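Biotin protein ligase-like protein of unknown function (Silicibacter sp., PDB 3BFM) is of unknown function but belongs to the biotin/lipoate protein ligase family and carries bound calcium in the crystal. Local coordinates at residues Q29-G34 with W122-L127; G80-P85 with P157-S162; V87-D92 with L97-A102; G184-L189 with G204-V209. All coordinates share one frame; numbering follows the deposited sequence.

Contacts 1, 2 and 3 lie in the ligase-like part of the chain, whereas contact 4 joins that part to the C-terminal domain. Contacts 1 and 3 share the mixed sheet, on opposite sides of the chain's centre with their own centres about 26 Å apart, and meet where Leu127 CD1 lies 3.5 Å from Leu97 CD1. Contact 3 is nested along the chain within the loops closed by contacts 1 and 2, whose segments alternate. Contacts 3 and 4 have centres about 14 Å apart and join through a probable hydrogen bond, Leu91 N to Leu189 O (2.8 Å). The hairpin of contact 3 thus touches both the sheet strand 123-130 and the helix leading to the C-terminal domain.

Contact 1 of 4, residues Q29-G34 with W122-L127; sequences QKAELG and WLVVGL
The indole of Trp122 has Ala31 CB and the backbone N of Glu32 over one face, while Glu32 OE1 and the backbone N of Val124 lie in its plane at the edge. Ala31 CB sits 3.7 Å from the centroid of the five-membered ring and 21° off the ring normal, the geometry of a CH-pi contact. Its nearest ring atom is CD2, with Ala31 CB to Trp122 CD2 measuring 3.5 Å, and the methyl lies over the CG-CD2 side of that ring. Trp122 CG stands between the backbone N and the carbonyl carbon (chi1 59°), which turns the indole toward Ala31 and Glu32.

The carboxylate of Glu32 reaches the same ring from its rim. Trp122 NE1 donates to Glu32 OE1 over 3.0 Å; the bond is nearly straight (166°) and OE1 lies within the indole plane. The oxygen, however, is met from above the carboxylate plane, and the two flat groups are steeply inclined to each other. A bend at chi2 brings the carboxylate round to the ring edge. Two consecutive residues therefore hold the indole in two ways, by a methyl on a face and by an acceptor at the edge.

Ala31 CB also approaches Val124 CG2, a longer apolar contact at 4.3 Å. Val124 packs on Phe24, Ala27 and Cys28 as well, and Trp122 on Cys28. The arrangement is helix-on-sheet packing within the ligase-like alpha/beta fold, where the last turn of helix 23-32 meets Trp122, just before strand 123-130, and Val124 within it, and a Schellman motif at Gly34 closes the helix.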
loop_
_atom_site.group_PDB
_atom_site.type_symbol
_atom_site.label_atom_id
_atom_site.label_comp_id
_atom_site.label_asym_id
_atom_site.label_seq_id
_atom_site.Cartn_x
_atom_site.Cartn_y
_atom_site.Cartn_z
ATOM N N GLN A 29 10.546 -12.399 -10.825
ATOM C CA GLN A 29 11.199 -13.479 -10.081
ATOM C C GLN A 29 10.769 -13.435 -8.625
ATOM O O GLN A 29 10.364 -14.441 -8.052
ATOM C CB GLN A 29 12.726 -13.364 -10.184
ATOM C CG GLN A 29 13.475 -14.549 -9.607
ATOM N N LYS A 30 10.838 -12.249 -8.027
ATOM C CA LYS A 30 10.422 -12.103 -6.639
ATOM C C LYS A 30 8.926 -12.414 -6.438
ATOM O O LYS A 30 8.523 -13.041 -5.447
ATOM C CB LYS A 30 10.789 -10.729 -6.113
ATOM C CG LYS A 30 12.289 -10.567 -5.924
ATOM C CD LYS A 30 12.654 -9.356 -5.120
ATOM C CE LYS A 30 14.120 -9.424 -4.679
ATOM N NZ LYS A 30 14.291 -8.879 -3.301
ATOM N N ALA A 31 8.109 -12.031 -7.418
ATOM C CA ALA A 31 6.678 -12.246 -7.319
ATOM C C ALA A 31 6.422 -13.769 -7.286
ATOM O O ALA A 31 5.669 -14.286 -6.462
ATOM C CB ALA A 31 5.979 -11.582 -8.503
ATOM N N GLU A 32 7.091 -14.492 -8.157
ATOM C CA GLU A 32 6.915 -15.960 -8.192
ATOM C C GLU A 32 7.412 -16.643 -6.901
ATOM O O GLU A 32 6.851 -17.657 -6.479
ATOM C CB GLU A 32 7.570 -16.547 -9.442
ATOM C CG GLU A 32 7.279 -18.046 -9.658
ATOM C CD GLU A 32 5.780 -18.407 -9.697
ATOM O OE1 GLU A 32 5.007 -17.706 -10.383
ATOM O OE2 GLU A 32 5.384 -19.402 -9.035
ATOM N N LEU A 33 8.429 -16.061 -6.274
ATOM C CA LEU A 33 8.886 -16.441 -4.924
ATOM C C LEU A 33 7.957 -16.059 -3.788
ATOM O O LEU A 33 8.251 -16.381 -2.651
ATOM C CB LEU A 33 10.236 -15.773 -4.600
ATOM C CG LEU A 33 11.485 -16.424 -5.177
ATOM C CD1 LEU A 33 12.651 -15.457 -5.132
ATOM C CD2 LEU A 33 11.795 -17.712 -4.398
ATOM N N GLY A 34 6.901 -15.301 -4.054
ATOM C CA GLY A 34 5.945 -14.980 -3.023
ATOM C C GLY A 34 6.040 -13.588 -2.438
ATOM O O GLY A 34 5.330 -13.295 -1.472
ATOM N N TRP A 122 -0.098 -13.044 -9.126
ATOM C CA TRP A 122 0.664 -11.795 -9.222
ATOM C C TRP A 122 0.621 -11.233 -10.610
ATOM O O TRP A 122 0.421 -11.947 -11.583
ATOM C CB TRP A 122 2.113 -11.970 -8.777
ATOM C CG TRP A 122 2.881 -12.980 -9.541
ATOM C CD1 TRP A 122 3.120 -14.286 -9.160
ATOM C CD2 TRP A 122 3.574 -12.804 -10.793
ATOM N NE1 TRP A 122 3.872 -14.911 -10.092
ATOM C CE2 TRP A 122 4.171 -14.039 -11.106
ATOM C CE3 TRP A 122 3.715 -11.742 -11.692
ATOM C CZ2 TRP A 122 4.904 -14.231 -12.256
ATOM C CZ3 TRP A 122 4.465 -11.932 -12.835
ATOM C CH2 TRP A 122 5.039 -13.176 -13.110
ATOM N N LEU A 123 0.892 -9.928 -10.681
ATOM C CA LEU A 123 1.054 -9.220 -11.912
ATOM C C LEU A 123 2.167 -8.186 -11.716
ATOM O O LEU A 123 2.284 -7.614 -10.648
ATOM C CB LEU A 123 -0.264 -8.544 -12.245
ATOM C CG LEU A 123 -0.452 -8.008 -13.648
ATOM C CD1 LEU A 123 -1.883 -8.279 -14.166
ATOM C CD2 LEU A 123 -0.105 -6.512 -13.704
ATOM N N VAL A 124 2.986 -7.982 -12.730
ATOM C CA VAL A 124 4.058 -6.973 -12.669
ATOM C C VAL A 124 3.934 -6.053 -13.856
ATOM O O VAL A 124 3.727 -6.521 -14.977
ATOM C CB VAL A 124 5.468 -7.632 -12.705
ATOM C CG1 VAL A 124 6.578 -6.603 -12.923
ATOM C CG2 VAL A 124 5.701 -8.456 -11.424
ATOM N N VAL A 125 4.025 -4.750 -13.598
ATOM C CA VAL A 125 4.120 -3.745 -14.663
ATOM C C VAL A 125 5.478 -3.096 -14.637
ATOM O O VAL A 125 5.914 -2.603 -13.603
ATOM C CB VAL A 125 3.015 -2.675 -14.528
ATOM C CG1 VAL A 125 3.225 -1.568 -15.553
ATOM C CG2 VAL A 125 1.696 -3.337 -14.683
ATOM N N GLY A 126 6.149 -3.064 -15.776
ATOM C CA GLY A 126 7.483 -2.503 -15.846
ATOM C C GLY A 126 7.536 -1.303 -16.754
ATOM O O GLY A 126 6.834 -1.274 -17.774
ATOM N N LEU A 127 8.347 -0.321 -16.364
ATOM C CA LEU A 127 8.599 0.864 -17.139
ATOM C C LEU A 127 10.058 0.808 -17.627
ATOM O O LEU A 127 10.966 0.483 -16.846
ATOM C CB LEU A 127 8.375 2.104 -16.239
ATOM C CG LEU A 127 8.780 3.443 -16.847
ATOM C CD1 LEU A 127 7.918 3.742 -18.104
ATOM C CD2 LEU A 127 8.707 4.628 -15.821
#

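Contact 2 of 4, residues G80-P85 with P157-S162; sequences GALAPP and PRLLES
Leu82 lays its CD1 methyl over the backbone of the first part of helix 156-175, nearest Leu159. The closest approach is Leu82 CD1 to Leu159 CA at 3.5 Å, and the same methyl is 3.7 Å from the carbonyl carbon of Arg158. Contact thus falls on helix main chain before it falls on side chains. Leu82 CG is anti to its carbonyl carbon (chi1 -63°), and the chain then runs on extended, which carries CD1 outward from the end of helix 67-82 to the neighbouring helix.

Around that methyl stand three side-chain roots. Leu82 CD1 lies 4.0 Å from Leu159 CB, 4.2 Å from Arg158 CB and 4.3 Å from Ser162 CB, distances that describe a shallow seat spread over one helical turn. Leu159 and Ser162 continue the packing onto Leu79 and Ala78 of helix 67-82, and Leu82 additionally touches Val154 in the loop before the second helix.

Arg158 contributes its CB here, but its charged end turns back along its own helix, bent at chi2 and chi3. It grips Glu161 side-on: NE donates to OE1 over 2.7 Å and NH2 to OE2 over 2.9 Å, with the carboxylate at the guanidinium edge. Both oxygens are met from above the carboxylate plane, and OE2 takes a further hydrogen bond from Thr7 N.

No hydrogen bond links the two segments, and every approach within 4.5 Å between them involves Leu82 CD1. The association is accordingly apolar and local, with the charges of Arg158 and Glu161 paired inside one helix and not spent across the contact.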
loop_
_atom_site.group_PDB
_atom_site.type_symbol
_atom_site.label_atom_id
_atom_site.label_comp_id
_atom_site.label_asym_id
_atom_site.label_seq_id
_atom_site.Cartn_x
_atom_site.Cartn_y
_atom_site.Cartn_z
ATOM N N GLY A 80 3.679 14.816 -16.742
ATOM C CA GLY A 80 3.013 16.126 -16.793
ATOM C C GLY A 80 3.188 17.013 -15.563
ATOM O O GLY A 80 3.259 18.244 -15.662
ATOM N N ALA A 81 3.267 16.393 -14.398
ATOM C CA ALA A 81 3.566 17.125 -13.165
ATOM C C ALA A 81 4.998 17.709 -13.100
ATOM O O ALA A 81 5.254 18.593 -12.277
ATOM C CB ALA A 81 3.330 16.226 -11.961
ATOM N N LEU A 82 5.926 17.200 -13.918
ATOM C CA LEU A 82 7.360 17.554 -13.836
ATOM C C LEU A 82 7.926 18.228 -15.086
ATOM O O LEU A 82 8.950 18.897 -15.032
ATOM C CB LEU A 82 8.195 16.287 -13.544
ATOM C CG LEU A 82 7.926 15.577 -12.213
ATOM C CD1 LEU A 82 8.781 14.301 -12.070
ATOM C CD2 LEU A 82 8.161 16.489 -11.030
ATOM N N ALA A 83 7.280 18.020 -16.222
ATOM C CA ALA A 83 7.811 18.458 -17.502
ATOM C C ALA A 83 7.147 19.745 -17.953
ATOM O O ALA A 83 6.089 20.099 -17.472
ATOM C CB ALA A 83 7.556 17.390 -18.549
ATOM N N PRO A 84 7.756 20.426 -18.930
ATOM C CA PRO A 84 7.092 21.563 -19.551
ATOM C C PRO A 84 5.767 21.162 -20.198
ATOM O O PRO A 84 5.625 20.057 -20.726
ATOM C CB PRO A 84 8.089 22.022 -20.614
ATOM C CG PRO A 84 9.375 21.430 -20.231
ATOM C CD PRO A 84 9.084 20.175 -19.487
ATOM N N PRO A 85 4.780 22.063 -20.158
ATOM C CA PRO A 85 3.430 21.724 -20.621
ATOM C C PRO A 85 3.319 21.435 -22.103
ATOM O O PRO A 85 2.380 20.777 -22.527
ATOM C CB PRO A 85 2.613 22.969 -20.265
ATOM C CG PRO A 85 3.597 24.054 -20.162
ATOM C CD PRO A 85 4.856 23.442 -19.657
ATOM N N PRO A 157 15.042 10.359 -10.421
ATOM C CA PRO A 157 14.482 9.930 -9.137
ATOM C C PRO A 157 13.100 10.516 -8.856
ATOM O O PRO A 157 12.245 9.840 -8.313
ATOM C CB PRO A 157 15.486 10.482 -8.101
ATOM C CG PRO A 157 16.725 10.771 -8.837
ATOM C CD PRO A 157 16.348 11.026 -10.267
ATOM N N ARG A 158 12.900 11.790 -9.152
ATOM C CA ARG A 158 11.606 12.440 -8.896
ATOM C C ARG A 158 10.513 11.885 -9.787
ATOM O O ARG A 158 9.380 11.742 -9.366
ATOM C CB ARG A 158 11.705 13.948 -9.093
ATOM C CG ARG A 158 12.755 14.653 -8.204
ATOM C CD ARG A 158 12.418 14.630 -6.723
ATOM N NE ARG A 158 12.788 13.401 -6.035
ATOM C CZ ARG A 158 14.023 13.075 -5.650
ATOM N NH1 ARG A 158 15.059 13.858 -5.937
ATOM N NH2 ARG A 158 14.223 11.931 -5.016
ATOM N N LEU A 159 10.857 11.606 -11.039
ATOM C CA LEU A 159 9.922 10.965 -11.995
ATOM C C LEU A 159 9.471 9.553 -11.543
ATOM O O LEU A 159 8.290 9.192 -11.601
ATOM C CB LEU A 159 10.529 10.950 -13.386
ATOM C CG LEU A 159 9.625 10.369 -14.491
ATOM C CD1 LEU A 159 8.293 11.106 -14.663
ATOM C CD2 LEU A 159 10.351 10.308 -15.860
ATOM N N LEU A 160 10.436 8.755 -11.095
ATOM C CA LEU A 160 10.144 7.464 -10.485
ATOM C C LEU A 160 9.190 7.547 -9.310
ATOM O O LEU A 160 8.212 6.802 -9.249
ATOM C CB LEU A 160 11.446 6.785 -10.087
ATOM C CG LEU A 160 11.355 5.462 -9.349
ATOM C CD1 LEU A 160 10.589 4.396 -10.173
ATOM C CD2 LEU A 160 12.790 5.005 -9.039
ATOM N N GLU A 161 9.478 8.448 -8.357
ATOM C CA GLU A 161 8.621 8.658 -7.211
ATOM C C GLU A 161 7.229 9.047 -7.642
ATOM O O GLU A 161 6.238 8.563 -7.102
ATOM C CB GLU A 161 9.181 9.804 -6.352
ATOM C CG GLU A 161 10.434 9.440 -5.631
ATOM C CD GLU A 161 11.101 10.629 -4.942
ATOM O OE1 GLU A 161 10.753 11.798 -5.252
ATOM O OE2 GLU A 161 11.950 10.376 -4.055
ATOM N N SER A 162 7.169 9.933 -8.627
ATOM C CA SER A 162 5.896 10.450 -9.111
ATOM C C SER A 162 5.090 9.374 -9.839
ATOM O O SER A 162 3.873 9.305 -9.703
ATOM C CB SER A 162 6.139 11.648 -10.006
ATOM O OG SER A 162 4.927 12.309 -10.240
#

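Contact 3 of 4, residues V87-D92 with L97-A102; sequences VAVHLD and LRINGA
Asn100 holds its CG anti to the carbonyl carbon (chi1 -60°), which swings OD1 back to Ala88, where it accepts a hydrogen bond from Ala88 N (3.0 Å). The same residue returns a bond, Asn100 N to Ala88 O at 2.9 Å, so side chain and backbone together close the end of the strand pair. Asn100 ND2 is hydrogen-bonded to Glu149 OE1, which helps fix the rotation of the amide.

Further along, His90 and Arg98 form an antiparallel hydrogen-bonded pair, His90 N to Arg98 O and Arg98 N to His90 O both spanning 2.9 Å. Val89 with Ile99 and Leu91 with Leu97 are the flanking non-hydrogen-bonded pairs, their side chains sharing the face that packs on helix 67-82 and helix 179-189. Here Leu91 and Leu97 run side by side, pointing the same way, and their CD2 methyls press to 3.5 Å, tighter than usual for carbons.

On the other face, one water bonds to Ala88 O, His90 ND1 and Gly101 N. A second accepts from Arg98 NE and donates to Asp92 OD2, while Asp92 OD1 forms a salt bridge with Arg197 NH2. Arg98 NH1 also donates to Gly101 O (2.9 Å), tying the turn to the residue just before it.

The axes of segments 89-91 and 97-99 run at 158° between their N-to-C directions, close to antiparallel. This is a beta hairpin at the margin of the mixed sheet, followed by a type I' turn, Ile99 to Ala102, into the next strand.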
loop_
_atom_site.group_PDB
_atom_site.type_symbol
_atom_site.label_atom_id
_atom_site.label_comp_id
_atom_site.label_asym_id
_atom_site.label_seq_id
_atom_site.Cartn_x
_atom_site.Cartn_y
_atom_site.Cartn_z
ATOM N N VAL A 87 5.280 19.426 -23.677
ATOM C CA VAL A 87 5.637 18.011 -23.908
ATOM C C VAL A 87 4.392 17.132 -23.908
ATOM O O VAL A 87 3.690 17.082 -22.918
ATOM C CB VAL A 87 6.610 17.465 -22.860
ATOM C CG1 VAL A 87 6.886 15.970 -23.133
ATOM C CG2 VAL A 87 7.899 18.259 -22.894
ATOM N N ALA A 88 4.103 16.487 -25.037
ATOM C CA ALA A 88 2.913 15.633 -25.156
ATOM C C ALA A 88 3.279 14.162 -24.908
ATOM O O ALA A 88 4.186 13.623 -25.523
ATOM C CB ALA A 88 2.284 15.778 -26.537
ATOM N N VAL A 89 2.548 13.514 -24.011
ATOM C CA VAL A 89 2.712 12.076 -23.820
ATOM C C VAL A 89 1.484 11.340 -24.389
ATOM O O VAL A 89 0.345 11.696 -24.085
ATOM C CB VAL A 89 2.945 11.762 -22.338
ATOM C CG1 VAL A 89 3.134 10.308 -22.148
ATOM C CG2 VAL A 89 4.198 12.536 -21.840
ATOM N N HIS A 90 1.716 10.336 -25.238
ATOM C CA HIS A 90 0.646 9.432 -25.651
ATOM C C HIS A 90 0.981 7.978 -25.342
ATOM O O HIS A 90 2.158 7.581 -25.279
ATOM C CB HIS A 90 0.370 9.579 -27.147
ATOM C CG HIS A 90 -0.203 10.908 -27.521
ATOM N ND1 HIS A 90 0.529 11.873 -28.184
ATOM C CD2 HIS A 90 -1.427 11.443 -27.305
ATOM C CE1 HIS A 90 -0.226 12.940 -28.376
ATOM N NE2 HIS A 90 -1.418 12.707 -27.850
ATOM N N LEU A 91 -0.065 7.190 -25.167
ATOM C CA LEU A 91 0.030 5.798 -24.771
ATOM C C LEU A 91 -0.417 4.879 -25.887
ATOM O O LEU A 91 -1.542 4.991 -26.377
ATOM C CB LEU A 91 -0.839 5.552 -23.530
ATOM C CG LEU A 91 -0.602 6.410 -22.278
ATOM C CD1 LEU A 91 -1.724 6.148 -21.214
ATOM C CD2 LEU A 91 0.824 6.174 -21.712
ATOM N N ASP A 92 0.443 3.963 -26.301
ATOM C CA ASP A 92 0.012 2.938 -27.225
ATOM C C ASP A 92 -0.758 1.819 -26.489
ATOM O O ASP A 92 -0.500 1.465 -25.319
ATOM C CB ASP A 92 1.208 2.373 -27.988
ATOM C CG ASP A 92 0.819 1.576 -29.215
ATOM O OD1 ASP A 92 0.086 0.568 -29.071
ATOM O OD2 ASP A 92 1.297 1.950 -30.326
ATOM N N LEU A 97 5.371 3.837 -25.273
ATOM C CA LEU A 97 5.160 5.215 -24.884
ATOM C C LEU A 97 5.567 6.121 -26.028
ATOM O O LEU A 97 6.486 5.791 -26.749
ATOM C CB LEU A 97 5.982 5.566 -23.603
ATOM C CG LEU A 97 5.576 4.842 -22.325
ATOM C CD1 LEU A 97 6.596 5.030 -21.128
ATOM C CD2 LEU A 97 4.182 5.289 -21.890
ATOM N N ARG A 98 4.903 7.262 -26.176
ATOM C CA ARG A 98 5.316 8.248 -27.153
ATOM C C ARG A 98 5.441 9.591 -26.511
ATOM O O ARG A 98 4.578 10.000 -25.745
ATOM C CB ARG A 98 4.328 8.350 -28.317
ATOM C CG ARG A 98 4.210 7.066 -29.137
ATOM C CD ARG A 98 3.901 7.334 -30.593
ATOM N NE ARG A 98 4.150 6.104 -31.338
ATOM C CZ ARG A 98 5.022 5.936 -32.333
ATOM N NH1 ARG A 98 5.721 6.946 -32.854
ATOM N NH2 ARG A 98 5.144 4.727 -32.874
ATOM N N ILE A 99 6.545 10.270 -26.816
ATOM C CA ILE A 99 6.770 11.619 -26.312
ATOM C C ILE A 99 6.958 12.507 -27.519
ATOM O O ILE A 99 7.782 12.199 -28.385
ATOM C CB ILE A 99 7.974 11.656 -25.320
ATOM C CG1 ILE A 99 7.610 10.794 -24.098
ATOM C CG2 ILE A 99 8.272 13.061 -24.903
ATOM C CD1 ILE A 99 8.695 10.706 -22.985
ATOM N N ASN A 100 6.152 13.565 -27.587
ATOM C CA ASN A 100 6.067 14.431 -28.774
ATOM C C ASN A 100 5.970 13.622 -30.064
ATOM O O ASN A 100 6.609 13.942 -31.065
ATOM C CB ASN A 100 7.280 15.375 -28.796
ATOM C CG ASN A 100 7.353 16.282 -27.571
ATOM O OD1 ASN A 100 6.340 16.745 -27.052
ATOM N ND2 ASN A 100 8.568 16.537 -27.106
ATOM N N GLY A 101 5.171 12.556 -30.039
ATOM C CA GLY A 101 4.896 11.733 -31.203
ATOM C C GLY A 101 5.898 10.644 -31.517
ATOM O O GLY A 101 5.650 9.829 -32.405
ATOM N N ALA A 102 7.017 10.617 -30.800
ATOM C CA ALA A 102 8.095 9.668 -31.038
ATOM C C ALA A 102 8.153 8.586 -29.969
ATOM O O ALA A 102 8.006 8.863 -28.784
ATOM C CB ALA A 102 9.421 10.383 -31.090
HETATM O O HOH W 1 3.301 11.909 -27.803
HETATM O O HOH W 2 3.691 3.374 -30.647
#

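Contact 4 of 4, residues G184-L189 with G204-V209; sequences GEWRGL and GTFLGV
Trp186 meets the strand 205-209 where the ligase-like fold adjoins the C-terminal domain, whose sequence family is grouped with SH3-like domains. Helix 179-189 faces an edge strand of that domain's three-stranded antiparallel sheet, with the short axes 10.3 Å apart and running nearly antiparallel at 159°.

The tight part is apolar. Trp186 CZ3 comes to 3.9 Å from Val209 CG1, an approach oblique to the indole, and the two side chains cross at a slant. Trp186 CG lies anti to the backbone N (chi1 -172°), which projects the six-membered ring from the helix toward the strand. There its outer rim also encounters Phe206, a longer but buried approach with Trp186 CH2 to Phe206 CZ at 4.3 Å. Each ring has the other at its edge near its plane; in this pair neither ring offers its face, and they do not stack. Met193, in the connecting loop, touches both rings, while Pro69 and Leu91 pack on Trp186 from the ligase-like part and Trp93 reaches Val209.

Arg187 forms the exposed side of the contact. Its chain stretches out through three near-180° torsions and brings the guanidinium alongside the strand, but no hydrogen bond crosses between the segments. The two segments bury 148 Å², both sides summed, and even the nearest alpha carbons, Arg187 and Gly208, remain 8.1 Å apart. The guanidinium presents its edge to the glycine, with Arg187 NH1 lying 4.4 Å from Gly208 CA.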
loop_
_atom_site.group_PDB
_atom_site.type_symbol
_atom_site.label_atom_id
_atom_site.label_comp_id
_atom_site.label_asym_id
_atom_site.label_seq_id
_atom_site.Cartn_x
_atom_site.Cartn_y
_atom_site.Cartn_z
ATOM N N GLY A 184 -11.963 6.716 -19.756
ATOM C CA GLY A 184 -11.972 8.061 -20.322
ATOM C C GLY A 184 -10.624 8.721 -20.305
ATOM O O GLY A 184 -10.215 9.309 -21.303
ATOM N N GLU A 185 -9.911 8.621 -19.177
ATOM C CA GLU A 185 -8.583 9.212 -19.084
ATOM C C GLU A 185 -7.673 8.603 -20.133
ATOM O O GLU A 185 -6.927 9.331 -20.821
ATOM C CB GLU A 185 -7.971 8.982 -17.709
ATOM C CG GLU A 185 -8.636 9.748 -16.597
ATOM C CD GLU A 185 -8.634 11.250 -16.813
ATOM O OE1 GLU A 185 -7.569 11.794 -17.192
ATOM O OE2 GLU A 185 -9.699 11.878 -16.607
ATOM N N TRP A 186 -7.739 7.273 -20.252
ATOM C CA TRP A 186 -6.872 6.527 -21.168
ATOM C C TRP A 186 -7.191 6.847 -22.636
ATOM O O TRP A 186 -6.285 7.101 -23.446
ATOM C CB TRP A 186 -6.928 5.008 -20.908
ATOM C CG TRP A 186 -5.909 4.304 -21.694
ATOM C CD1 TRP A 186 -4.602 4.088 -21.340
ATOM C CD2 TRP A 186 -6.058 3.781 -23.010
ATOM N NE1 TRP A 186 -3.925 3.477 -22.371
ATOM C CE2 TRP A 186 -4.812 3.250 -23.391
ATOM C CE3 TRP A 186 -7.141 3.657 -23.885
ATOM C CZ2 TRP A 186 -4.606 2.640 -24.601
ATOM C CZ3 TRP A 186 -6.927 3.043 -25.125
ATOM C CH2 TRP A 186 -5.675 2.537 -25.462
ATOM N N ARG A 187 -8.474 6.905 -22.964
ATOM C CA ARG A 187 -8.868 7.232 -24.340
ATOM C C ARG A 187 -8.303 8.578 -24.806
ATOM O O ARG A 187 -7.873 8.687 -25.948
ATOM C CB ARG A 187 -10.406 7.196 -24.497
ATOM C CG ARG A 187 -10.917 7.810 -25.788
ATOM C CD ARG A 187 -12.428 7.710 -25.905
ATOM N NE ARG A 187 -12.828 7.868 -27.307
ATOM C CZ ARG A 187 -12.948 6.875 -28.190
ATOM N NH1 ARG A 187 -12.722 5.609 -27.854
ATOM N NH2 ARG A 187 -13.320 7.149 -29.434
ATOM N N GLY A 188 -8.265 9.569 -23.926
ATOM C CA GLY A 188 -7.699 10.869 -24.260
ATOM C C GLY A 188 -6.217 10.866 -24.578
ATOM O O GLY A 188 -5.728 11.756 -25.273
ATOM N N LEU A 189 -5.499 9.872 -24.051
ATOM C CA LEU A 189 -4.064 9.714 -24.250
ATOM C C LEU A 189 -3.695 8.686 -25.287
ATOM O O LEU A 189 -2.509 8.561 -25.656
ATOM C CB LEU A 189 -3.428 9.325 -22.921
ATOM C CG LEU A 189 -3.662 10.325 -21.799
ATOM C CD1 LEU A 189 -3.118 9.756 -20.489
ATOM C CD2 LEU A 189 -3.021 11.679 -22.130
ATOM N N GLY A 204 -6.434 -2.877 -39.903
ATOM C CA GLY A 204 -7.678 -2.166 -39.936
ATOM C C GLY A 204 -7.520 -0.820 -39.302
ATOM O O GLY A 204 -6.391 -0.314 -39.173
ATOM N N THR A 205 -8.652 -0.249 -38.919
ATOM C CA THR A 205 -8.726 1.003 -38.156
ATOM C C THR A 205 -8.882 0.711 -36.661
ATOM O O THR A 205 -9.712 -0.098 -36.240
ATOM C CB THR A 205 -9.921 1.848 -38.628
ATOM O OG1 THR A 205 -9.712 2.192 -40.001
ATOM C CG2 THR A 205 -10.073 3.125 -37.803
ATOM N N PHE A 206 -8.074 1.377 -35.849
ATOM C CA PHE A 206 -8.168 1.206 -34.423
ATOM C C PHE A 206 -9.362 1.996 -33.968
ATOM O O PHE A 206 -9.303 3.210 -33.760
ATOM C CB PHE A 206 -6.852 1.637 -33.758
ATOM C CG PHE A 206 -6.861 1.623 -32.266
ATOM C CD1 PHE A 206 -7.743 0.837 -31.521
ATOM C CD2 PHE A 206 -5.904 2.377 -31.590
ATOM C CE1 PHE A 206 -7.710 0.859 -30.158
ATOM C CE2 PHE A 206 -5.882 2.417 -30.201
ATOM C CZ PHE A 206 -6.761 1.657 -29.493
ATOM N N LEU A 207 -10.464 1.274 -33.796
ATOM C CA LEU A 207 -11.751 1.860 -33.528
ATOM C C LEU A 207 -11.884 2.333 -32.094
ATOM O O LEU A 207 -12.353 3.434 -31.833
ATOM C CB LEU A 207 -12.808 0.799 -33.782
ATOM C CG LEU A 207 -14.214 1.255 -34.079
ATOM C CD1 LEU A 207 -14.197 2.033 -35.397
ATOM C CD2 LEU A 207 -15.075 -0.015 -34.137
ATOM N N GLY A 208 -11.532 1.462 -31.153
ATOM C CA GLY A 208 -11.476 1.826 -29.743
ATOM C C GLY A 208 -11.189 0.571 -28.956
ATOM O O GLY A 208 -10.611 -0.388 -29.509
ATOM N N VAL A 209 -11.633 0.541 -27.702
ATOM C CA VAL A 209 -11.431 -0.634 -26.875
ATOM C C VAL A 209 -12.723 -1.080 -26.194
ATOM O O VAL A 209 -13.616 -0.271 -25.990
ATOM C CB VAL A 209 -10.345 -0.393 -25.799
ATOM C CG1 VAL A 209 -9.005 -0.013 -26.475
ATOM C CG2 VAL A 209 -10.774 0.693 -24.835
#